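Local structure of CdiA-CT toxin, Conserved domain protein (Yersinia pseudotuberculosis serotype O:3, 4ZQU) at residues P19-Y24 with S74-N79; D25-D28 with A33-S36; S36-D41 with Y55-K60. The protein probably acts as a nuclease toxin of the contact-dependent growth inhibition system, captured here in complex with the immunity protein CdiI. All blocks are in the same frame, centred on the assembly; numbering follows the deposited sequence.

Contact 1 of 3, residues P19-Y24 with S74-N79; sequences PNFKTY and SGVTVN
Phe21 has CG anti to its backbone N (chi1 -157°), which sends the ring across to the strand residues Val76 and Val78. A chi2 of 100° then sets its far end against both valines. CG2 of Val78, the branch on the backbone N side, meets the ring. Phe21 CZ lies 3.6 Å from Val78 CG2, and Phe21 CE2 is 3.9 Å from the same methyl. The Val76 side chain runs at about a right angle to the phenyl group, with Val76 CB 3.9 Å from Phe21 CE1. The carbonyl of Val76 also meets the ring. Its O sits near the ring plane, at the edge, 3.7 Å from Phe21 CE1. No direct hydrogen bond crosses between 19-24 and 74-79; the contact is mainly apolar packing, with the Val76 carbonyl at the ring edge. A water gives a second, polar link. It donates to Pro19 O at 2.6 Å and is hydrogen-bonded to Ser74 OG at 2.7 Å.

The loop shape presents the ring. Phe21 is the centre of an inverse gamma turn and also starts a type II' turn that ends at Tyr24. Ala71 and Leu73 on strand 70-73 touch Phe21 as well, so the ring packs on both strands of a small hairpin. Lys22 NZ forms a salt bridge with Glu137 of the CdiI chain. Val76 and Thr77 pair antiparallel with a strand of the CdiI chain, and the toxin sheet runs on into its partner. Phe21 thus ties a toxin loop to the hairpin used for binding. The antiparallel pairing of Val76 and Thr77 with the CdiI chain is consistent with the beta-augmentation described for CDI toxin and immunity complexes.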
# COMPACT_ATOMS: atom_id res chain seq x y z
N PRO A 19 1.00 10.27 -0.89
CA PRO A 19 0.11 10.81 -1.92
C PRO A 19 -0.19 9.84 -3.06
O PRO A 19 0.67 9.04 -3.44
CB PRO A 19 0.88 12.02 -2.44
CG PRO A 19 1.68 12.46 -1.27
CD PRO A 19 2.08 11.20 -0.56
N ASN A 20 -1.41 9.91 -3.58
CA ASN A 20 -1.85 9.13 -4.73
C ASN A 20 -1.73 7.62 -4.52
O ASN A 20 -1.43 6.87 -5.45
CB ASN A 20 -1.05 9.54 -5.97
CG ASN A 20 -1.11 11.04 -6.22
OD1 ASN A 20 -0.09 11.73 -6.17
ND2 ASN A 20 -2.31 11.55 -6.48
N PHE A 21 -1.98 7.17 -3.29
CA PHE A 21 -1.96 5.74 -3.01
C PHE A 21 -3.27 5.11 -3.48
O PHE A 21 -4.13 4.76 -2.66
CB PHE A 21 -1.75 5.46 -1.53
CG PHE A 21 -1.19 4.10 -1.24
CD1 PHE A 21 0.16 3.93 -0.99
CD2 PHE A 21 -2.01 2.97 -1.24
CE1 PHE A 21 0.68 2.68 -0.73
CE2 PHE A 21 -1.49 1.72 -0.99
CZ PHE A 21 -0.14 1.57 -0.73
N LYS A 22 -3.41 4.97 -4.80
CA LYS A 22 -4.68 4.60 -5.41
C LYS A 22 -5.77 5.57 -4.95
O LYS A 22 -5.67 6.78 -5.18
CB LYS A 22 -5.08 3.17 -5.07
CG LYS A 22 -4.23 2.10 -5.74
CD LYS A 22 -4.95 1.54 -6.95
CE LYS A 22 -4.80 0.03 -7.05
NZ LYS A 22 -4.17 -0.37 -8.33
N THR A 23 -6.77 5.04 -4.28
CA THR A 23 -7.89 5.84 -3.79
C THR A 23 -7.81 6.01 -2.27
O THR A 23 -8.51 6.85 -1.71
CB THR A 23 -9.22 5.19 -4.17
OG1 THR A 23 -10.30 6.00 -3.71
CG2 THR A 23 -9.33 3.81 -3.56
N TYR A 24 -6.95 5.23 -1.62
CA TYR A 24 -6.85 5.25 -0.17
C TYR A 24 -5.94 6.38 0.32
O TYR A 24 -4.79 6.49 -0.10
CB TYR A 24 -6.33 3.91 0.35
CG TYR A 24 -7.23 2.74 0.03
CD1 TYR A 24 -8.60 2.91 -0.12
CD2 TYR A 24 -6.70 1.46 -0.13
CE1 TYR A 24 -9.42 1.84 -0.42
CE2 TYR A 24 -7.52 0.39 -0.43
CZ TYR A 24 -8.88 0.58 -0.57
OH TYR A 24 -9.70 -0.48 -0.87
N SER A 74 5.81 4.18 -3.51
CA SER A 74 6.50 5.10 -2.59
C SER A 74 7.11 4.37 -1.40
O SER A 74 7.26 4.94 -0.32
CB SER A 74 5.54 6.18 -2.08
OG SER A 74 5.06 6.98 -3.15
N GLY A 75 7.47 3.10 -1.60
CA GLY A 75 8.09 2.30 -0.55
C GLY A 75 7.11 1.73 0.46
O GLY A 75 7.51 1.27 1.52
N VAL A 76 5.82 1.75 0.12
CA VAL A 76 4.78 1.24 1.02
C VAL A 76 3.93 0.17 0.33
O VAL A 76 3.54 0.32 -0.83
CB VAL A 76 3.86 2.37 1.52
CG1 VAL A 76 2.81 1.83 2.49
CG2 VAL A 76 4.67 3.47 2.17
N THR A 77 3.63 -0.91 1.06
CA THR A 77 2.83 -2.01 0.52
C THR A 77 1.55 -2.23 1.33
O THR A 77 1.59 -2.37 2.55
CB THR A 77 3.64 -3.32 0.49
OG1 THR A 77 4.79 -3.17 -0.36
CG2 THR A 77 2.78 -4.47 -0.04
N VAL A 78 0.42 -2.26 0.63
CA VAL A 78 -0.88 -2.55 1.24
C VAL A 78 -1.67 -3.51 0.35
O VAL A 78 -1.73 -3.32 -0.87
CB VAL A 78 -1.72 -1.27 1.46
CG1 VAL A 78 -3.05 -1.60 2.13
CG2 VAL A 78 -0.95 -0.25 2.29
N ASN A 79 -2.26 -4.54 0.93
CA ASN A 79 -3.17 -5.39 0.18
C ASN A 79 -4.49 -5.60 0.92
O ASN A 79 -4.63 -5.22 2.08
CB ASN A 79 -2.52 -6.74 -0.16
CG ASN A 79 -2.09 -7.54 1.06
OD1 ASN A 79 -2.68 -7.43 2.13
ND2 ASN A 79 -1.06 -8.35 0.89
O HOH W 1 3.29 9.02 -3.47

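Contact 2 of 3, residues D25-D28 with A33-S36; sequences DYFD and AVVS
Phe27 overlaps Val34 obliquely, with Phe27 CD1 only 3.4 Å from Val34 CG1. Phe27 CG is anti to the backbone N (chi1 -174°), and the ring leans over to the neighbouring strand. Phe27 CE1 follows at 3.7 Å from Val34 CG1, so one methyl lies against two ring carbons. This tight packing falls at a non-hydrogen-bonded pair of the antiparallel strands. Tyr26 and Val35 form the adjacent hydrogen-bonded pair and lie on the other face of the sheet. They meet close to the backbone, with Tyr26 CB 4.0 Å from Val35 CB. Both also pack on Val7 of helix 3-9.

One backbone carbonyl is shared by two donors. Val35 O accepts from Asp25 N and from Tyr26 N, both at 3.0 Å and both in the carbonyl plane. The bond from Tyr26 is the straighter, at 167° against 154° for Asp25. Val35 N returns a bond to Tyr26 O. Asp28 N closes the turn end of the pairing on Ala33 O, at 3.0 Å.

The two acidic side chains find their strongest partners just beyond the paired residues. Asp25 OD2 lies against the Ser36 backbone, 3.6 Å from Ser36 C, and takes a hydrogen bond from Ala37 N, one residue further along the second strand. Asp28 OD1 accepts from Ala30 N and Thr31 N in the connecting turn and forms a salt bridge with Arg69 of the CdiI chain. Asp25 and Tyr26 opposite Val35 make a classic beta bulge in a hairpin at the margin of the toxin's mixed sheet.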
# COMPACT_ATOMS: atom_id res chain seq x y z
N ASP A 25 -6.48 7.22 1.20
CA ASP A 25 -5.73 8.35 1.73
C ASP A 25 -5.25 8.06 3.15
O ASP A 25 -4.17 8.50 3.54
CB ASP A 25 -6.59 9.61 1.70
CG ASP A 25 -7.07 9.95 0.30
OD1 ASP A 25 -6.26 9.85 -0.65
OD2 ASP A 25 -8.26 10.30 0.14
N TYR A 26 -6.05 7.32 3.90
CA TYR A 26 -5.70 6.96 5.27
C TYR A 26 -5.81 5.46 5.51
O TYR A 26 -6.63 4.78 4.90
CB TYR A 26 -6.58 7.70 6.27
CG TYR A 26 -6.33 9.18 6.29
CD1 TYR A 26 -5.34 9.73 7.10
CD2 TYR A 26 -7.07 10.04 5.49
CE1 TYR A 26 -5.10 11.08 7.11
CE2 TYR A 26 -6.84 11.40 5.50
CZ TYR A 26 -5.85 11.91 6.32
OH TYR A 26 -5.62 13.27 6.33
N PHE A 27 -4.97 4.96 6.40
CA PHE A 27 -4.99 3.55 6.77
C PHE A 27 -4.73 3.41 8.26
O PHE A 27 -3.65 3.75 8.73
CB PHE A 27 -3.95 2.78 5.96
CG PHE A 27 -4.00 1.29 6.17
CD1 PHE A 27 -5.21 0.63 6.26
CD2 PHE A 27 -2.83 0.55 6.28
CE1 PHE A 27 -5.26 -0.74 6.44
CE2 PHE A 27 -2.88 -0.82 6.47
CZ PHE A 27 -4.09 -1.46 6.55
N ASP A 28 -5.72 2.92 9.00
CA ASP A 28 -5.53 2.63 10.41
C ASP A 28 -4.57 1.45 10.52
O ASP A 28 -4.94 0.31 10.24
CB ASP A 28 -6.86 2.33 11.10
CG ASP A 28 -6.74 2.28 12.62
OD1 ASP A 28 -5.75 1.72 13.13
OD2 ASP A 28 -7.64 2.82 13.30
N ALA A 33 -8.80 -0.41 9.04
CA ALA A 33 -9.82 0.41 8.41
C ALA A 33 -9.18 1.37 7.42
O ALA A 33 -8.31 2.15 7.79
CB ALA A 33 -10.59 1.18 9.47
N VAL A 34 -9.61 1.32 6.16
CA VAL A 34 -9.11 2.26 5.17
C VAL A 34 -10.11 3.38 4.93
O VAL A 34 -11.33 3.17 4.99
CB VAL A 34 -8.78 1.58 3.81
CG1 VAL A 34 -7.72 0.52 4.00
CG2 VAL A 34 -10.02 0.99 3.19
N VAL A 35 -9.60 4.58 4.67
CA VAL A 35 -10.45 5.73 4.41
C VAL A 35 -10.03 6.43 3.13
O VAL A 35 -8.85 6.74 2.94
CB VAL A 35 -10.41 6.73 5.58
CG1 VAL A 35 -11.22 7.98 5.23
CG2 VAL A 35 -10.93 6.10 6.85
N SER A 36 -10.99 6.68 2.26
CA SER A 36 -10.75 7.48 1.07
C SER A 36 -11.43 8.84 1.20
O SER A 36 -12.65 8.92 1.32
CB SER A 36 -11.25 6.77 -0.18
OG SER A 36 -10.98 7.55 -1.33

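Contact 3 of 3, residues S36-D41 with Y55-K60; sequences SAKSLD and YSSIKK
Strand 33-39 of the mixed sheet faces helix 53-66 here, in the restriction endonuclease-like domain of the PDDEXK clan. Lys38 carries the contact. Its chain is extended from CA to CE and then bends at the last torsion (chi4 62°). The bend brings the amine to the hydroxyl of Ser57, where Lys38 NZ donates to Ser57 OG at 2.9 Å. The serine hydroxyl is anti to its own backbone N (chi1 177°), and the side chain points toward the strand. Lys38 CE lies beside the same oxygen, 3.4 Å from Ser57 OG.

Lys38 CE also lies against the helix, 4.1 Å from Ile58 CA. Ile58 is buried, packing on Leu90 of strand 85-92 and Ala107 of helix 98-113. Lys38 touches Leu90 too, so its aliphatic part borders the layer between sheet and helices.

The contact therefore divides by chemistry. The carbon chain lies partly against Ile58 and Leu90, while its end meets the polar Ser57. A single hydrogen bond from this helix segment holds the amine there. Its acceptor is a neutral hydroxyl, so the link is not a salt bridge, and segment 55-60 probably does not compensate the lysine charge.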
# COMPACT_ATOMS: atom_id res chain seq x y z
N SER A 36 -10.99 6.68 2.26
CA SER A 36 -10.75 7.48 1.07
C SER A 36 -11.43 8.84 1.20
O SER A 36 -12.65 8.92 1.32
CB SER A 36 -11.25 6.77 -0.18
OG SER A 36 -10.98 7.55 -1.33
N ALA A 37 -10.62 9.90 1.19
CA ALA A 37 -11.13 11.26 1.34
C ALA A 37 -11.41 11.89 -0.01
O ALA A 37 -10.50 12.29 -0.73
CB ALA A 37 -10.13 12.11 2.12
N LYS A 38 -12.69 11.98 -0.36
CA LYS A 38 -13.11 12.60 -1.60
C LYS A 38 -13.83 13.91 -1.32
O LYS A 38 -14.61 14.01 -0.36
CB LYS A 38 -14.01 11.66 -2.41
CG LYS A 38 -14.46 12.21 -3.76
CD LYS A 38 -15.32 11.21 -4.53
CE LYS A 38 -15.90 11.85 -5.79
NZ LYS A 38 -14.84 12.29 -6.74
N SER A 39 -13.58 14.93 -2.13
CA SER A 39 -14.19 16.23 -1.93
C SER A 39 -14.73 16.82 -3.23
O SER A 39 -14.10 16.72 -4.28
CB SER A 39 -13.19 17.20 -1.31
OG SER A 39 -13.76 18.49 -1.14
N LEU A 40 -15.90 17.43 -3.14
CA LEU A 40 -16.49 18.14 -4.26
C LEU A 40 -16.70 19.60 -3.88
O LEU A 40 -17.46 19.89 -2.97
CB LEU A 40 -17.81 17.51 -4.68
CG LEU A 40 -17.72 16.08 -5.22
CD1 LEU A 40 -19.09 15.43 -5.21
CD2 LEU A 40 -17.15 16.09 -6.62
N ASP A 41 -16.02 20.51 -4.56
CA ASP A 41 -16.21 21.93 -4.27
C ASP A 41 -17.38 22.49 -5.07
O ASP A 41 -17.99 21.78 -5.87
CB ASP A 41 -14.92 22.73 -4.52
CG ASP A 41 -14.37 22.56 -5.93
OD1 ASP A 41 -15.16 22.40 -6.88
OD2 ASP A 41 -13.13 22.59 -6.07
N TYR A 55 -23.17 10.94 -9.62
CA TYR A 55 -23.19 9.52 -9.29
C TYR A 55 -21.98 8.80 -9.87
O TYR A 55 -21.36 7.97 -9.19
CB TYR A 55 -24.48 8.87 -9.80
CG TYR A 55 -24.52 7.37 -9.61
CD1 TYR A 55 -24.85 6.82 -8.38
CD2 TYR A 55 -24.23 6.50 -10.65
CE1 TYR A 55 -24.89 5.45 -8.19
CE2 TYR A 55 -24.26 5.13 -10.48
CZ TYR A 55 -24.59 4.61 -9.25
OH TYR A 55 -24.63 3.25 -9.07
N SER A 56 -21.63 9.11 -11.12
CA SER A 56 -20.48 8.50 -11.79
C SER A 56 -19.18 8.77 -11.05
O SER A 56 -18.42 7.84 -10.77
CB SER A 56 -20.37 9.02 -13.22
OG SER A 56 -21.44 8.56 -14.02
N SER A 57 -18.92 10.03 -10.75
CA SER A 57 -17.68 10.43 -10.08
C SER A 57 -17.48 9.67 -8.78
O SER A 57 -16.37 9.20 -8.49
CB SER A 57 -17.69 11.93 -9.80
OG SER A 57 -16.52 12.31 -9.09
N ILE A 58 -18.55 9.54 -8.00
CA ILE A 58 -18.49 8.83 -6.73
C ILE A 58 -18.38 7.33 -6.94
O ILE A 58 -17.56 6.67 -6.31
CB ILE A 58 -19.73 9.14 -5.87
CG1 ILE A 58 -19.92 10.65 -5.72
CG2 ILE A 58 -19.59 8.48 -4.50
CD1 ILE A 58 -21.16 11.04 -4.95
N LYS A 59 -19.22 6.80 -7.82
CA LYS A 59 -19.19 5.38 -8.16
C LYS A 59 -17.81 4.98 -8.67
O LYS A 59 -17.33 3.88 -8.41
CB LYS A 59 -20.25 5.05 -9.21
CG LYS A 59 -20.45 3.57 -9.42
CD LYS A 59 -20.67 3.23 -10.87
CE LYS A 59 -20.58 1.72 -11.09
NZ LYS A 59 -20.29 1.39 -12.51
N LYS A 60 -17.18 5.89 -9.41
CA LYS A 60 -15.85 5.65 -9.95
C LYS A 60 -14.87 5.44 -8.80
O LYS A 60 -13.99 4.58 -8.88
CB LYS A 60 -15.41 6.82 -10.83
CG LYS A 60 -13.96 6.77 -11.28
CD LYS A 60 -13.76 7.62 -12.52
CE LYS A 60 -12.82 8.79 -12.24
NZ LYS A 60 -11.54 8.69 -13.00

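From the N terminus, the loop 19-24 comes first and starts contact 1, whose partner 74-79 lies about 50 residues on. The other two contacts are nested inside the long loop it closes. Contact 2 is the short one, a hairpin closed directly after 19-24. Contact 3 starts where contact 2 ends, as both share Ser36 on strand 33-39, and it closes a loop through helix 42-47 back onto helix 53-66. Contact 1 also touches the other two at Ser36, where Thr23 O and Ser36 OG form a probable hydrogen bond. Together they join the CdiI-binding hairpin, the edge of the mixed sheet and a helix packed on that sheet.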